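Local coordinates for periplasmic binding protein (Xylanimonas cellulosilytica, PDB 4MX8) that probably captures a solute, perhaps an iron complex or a corrinoid, for import as a TroA-like solute-binding protein, at residues V75-L79 / T290-V295. Numbering follows the deposited sequence.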
loop_
_atom_site.group_PDB
_atom_site.type_symbol
_atom_site.label_atom_id
_atom_site.label_comp_id
_atom_site.label_asym_id
_atom_site.label_seq_id
_atom_site.Cartn_x
_atom_site.Cartn_y
_atom_site.Cartn_z
ATOM N N VAL A 75 3.931 12.528 -4.110
ATOM C CA VAL A 75 4.976 11.865 -3.342
ATOM C C VAL A 75 4.808 12.260 -1.888
ATOM O O VAL A 75 4.824 13.452 -1.569
ATOM C CB VAL A 75 6.388 12.253 -3.823
ATOM C CG1 VAL A 75 7.438 11.679 -2.888
ATOM C CG2 VAL A 75 6.625 11.776 -5.232
ATOM N N PRO A 76 4.620 11.262 -1.005
ATOM C CA PRO A 76 4.451 11.460 0.442
ATOM C C PRO A 76 5.705 12.083 0.998
ATOM O O PRO A 76 6.782 11.822 0.475
ATOM C CB PRO A 76 4.322 10.035 0.976
ATOM C CG PRO A 76 3.839 9.252 -0.176
ATOM C CD PRO A 76 4.530 9.843 -1.370
ATOM N N ASP A 77 5.580 12.892 2.037
ATOM C CA ASP A 77 6.740 13.592 2.573
ATOM C C ASP A 77 7.855 12.632 2.987
ATOM O O ASP A 77 9.031 12.923 2.798
ATOM C CB ASP A 77 6.336 14.501 3.737
ATOM C CG ASP A 77 5.222 13.905 4.593
ATOM O OD1 ASP A 77 5.152 12.650 4.742
ATOM O OD2 ASP A 77 4.416 14.712 5.118
ATOM N N TYR A 78 7.495 11.470 3.519
ATOM C CA TYR A 78 8.521 10.541 3.975
ATOM C C TYR A 78 9.325 9.891 2.857
ATOM O O TYR A 78 10.348 9.263 3.120
ATOM C CB TYR A 78 7.954 9.506 4.953
ATOM C CG TYR A 78 7.029 8.451 4.395
ATOM C CD1 TYR A 78 7.534 7.266 3.881
ATOM C CD2 TYR A 78 5.653 8.601 4.439
ATOM C CE1 TYR A 78 6.704 6.279 3.388
ATOM C CE2 TYR A 78 4.809 7.606 3.943
ATOM C CZ TYR A 78 5.350 6.452 3.423
ATOM O OH TYR A 78 4.560 5.450 2.929
ATOM N N LEU A 79 8.863 10.046 1.616
ATOM C CA LEU A 79 9.581 9.525 0.450
ATOM C C LEU A 79 10.199 10.640 -0.387
ATOM O O LEU A 79 10.952 10.375 -1.324
ATOM C CB LEU A 79 8.667 8.677 -0.423
ATOM C CG LEU A 79 8.095 7.446 0.265
ATOM C CD1 LEU A 79 7.201 6.695 -0.694
ATOM C CD2 LEU A 79 9.217 6.571 0.749
ATOM N N THR A 290 -1.796 7.715 4.546
ATOM C CA THR A 290 -0.891 7.648 3.390
ATOM C C THR A 290 -0.197 6.292 3.270
ATOM O O THR A 290 -0.181 5.700 2.190
ATOM C CB THR A 290 0.191 8.735 3.422
ATOM O OG1 THR A 290 -0.418 10.019 3.546
ATOM C CG2 THR A 290 0.971 8.703 2.155
ATOM N N ALA A 291 0.383 5.796 4.360
ATOM C CA ALA A 291 1.028 4.484 4.277
ATOM C C ALA A 291 0.028 3.354 3.988
ATOM O O ALA A 291 0.180 2.627 3.014
ATOM C CB ALA A 291 1.840 4.187 5.509
ATOM N N TRP A 292 -1.010 3.223 4.805
ATOM C CA TRP A 292 -1.933 2.119 4.623
ATOM C C TRP A 292 -2.859 2.222 3.411
ATOM O O TRP A 292 -3.360 1.210 2.937
ATOM C CB TRP A 292 -2.758 1.893 5.879
ATOM C CG TRP A 292 -1.972 1.444 7.059
ATOM C CD1 TRP A 292 -1.202 2.224 7.870
ATOM C CD2 TRP A 292 -1.899 0.112 7.590
ATOM N NE1 TRP A 292 -0.648 1.461 8.865
ATOM C CE2 TRP A 292 -1.057 0.160 8.719
ATOM C CE3 TRP A 292 -2.461 -1.115 7.215
ATOM C CZ2 TRP A 292 -0.766 -0.970 9.489
ATOM C CZ3 TRP A 292 -2.175 -2.234 7.971
ATOM C CH2 TRP A 292 -1.331 -2.152 9.105
ATOM N N TYR A 293 -3.108 3.416 2.896
ATOM C CA TYR A 293 -4.065 3.515 1.802
ATOM C C TYR A 293 -3.489 3.990 0.465
ATOM O O TYR A 293 -3.884 3.496 -0.586
ATOM C CB TYR A 293 -5.243 4.379 2.209
ATOM C CG TYR A 293 -6.255 4.587 1.105
ATOM C CD1 TYR A 293 -7.270 3.689 0.905
ATOM C CD2 TYR A 293 -6.187 5.683 0.264
ATOM C CE1 TYR A 293 -8.183 3.871 -0.088
ATOM C CE2 TYR A 293 -7.095 5.862 -0.742
ATOM C CZ TYR A 293 -8.099 4.958 -0.906
ATOM O OH TYR A 293 -9.033 5.131 -1.899
ATOM N N ILE A 294 -2.573 4.952 0.482
ATOM C CA ILE A 294 -2.030 5.476 -0.787
ATOM C C ILE A 294 -0.867 4.644 -1.312
ATOM O O ILE A 294 -0.902 4.155 -2.430
ATOM C CB ILE A 294 -1.584 6.952 -0.677
ATOM C CG1 ILE A 294 -2.797 7.849 -0.455
ATOM C CG2 ILE A 294 -0.820 7.362 -1.910
ATOM C CD1 ILE A 294 -3.729 7.885 -1.619
ATOM N N VAL A 295 0.155 4.481 -0.482
ATOM C CA VAL A 295 1.355 3.747 -0.857
ATOM C C VAL A 295 1.166 2.231 -0.835
ATOM O O VAL A 295 1.324 1.560 -1.872
ATOM C CB VAL A 295 2.516 4.098 0.076
ATOM C CG1 VAL A 295 3.755 3.383 -0.367
ATOM C CG2 VAL A 295 2.727 5.603 0.092
#
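The phenol ring of Tyr-78 meets the helix 290-295 obliquely, with the CG2 methyls of Val-295 and Thr-290 both lying at a slant to its plane. Its OH end makes the main approach. OH sits 3.4 Å from Val-295 CG2 and 3.9 Å from Ala-291 CA. The hydroxyl end therefore lies against Ala-291 and Val-295. The torsion about CA-CB (chi1 71°) holds CG between the backbone N and the carbonyl carbon and carries the ring across. The tyrosine and the valine point at one another from their own segments.

The ring of Pro-76 makes the second half of the contact. Its CG touches Thr-290 CG2 at 3.7 Å and Val-295 CG2 at 3.8 Å. Thr-290 has OG1 beside the backbone N (chi1 -55°), which leaves CG2 anti to that N and facing the proline. No hydrogen bond joins the two segments. The hydroxyl of Tyr-78 is hydrogen-bonded to Thr-301 OG1, in helix 299-309. Val-295 N bonds to Thr-290 O at 3.0 Å. This closes a wider pi-type turn, with the two residues that meet Pro-76 at its ends.

Helix 299-309 adjoins both partners, through Ile-304 on Tyr-78 and Ala-291. Met-54 of helix 54-62 packs on Pro-76. The contact sets short helix 77-80 against the helix after strand 284-287, consistent with a junction between the two lobes of a TroA-like fold.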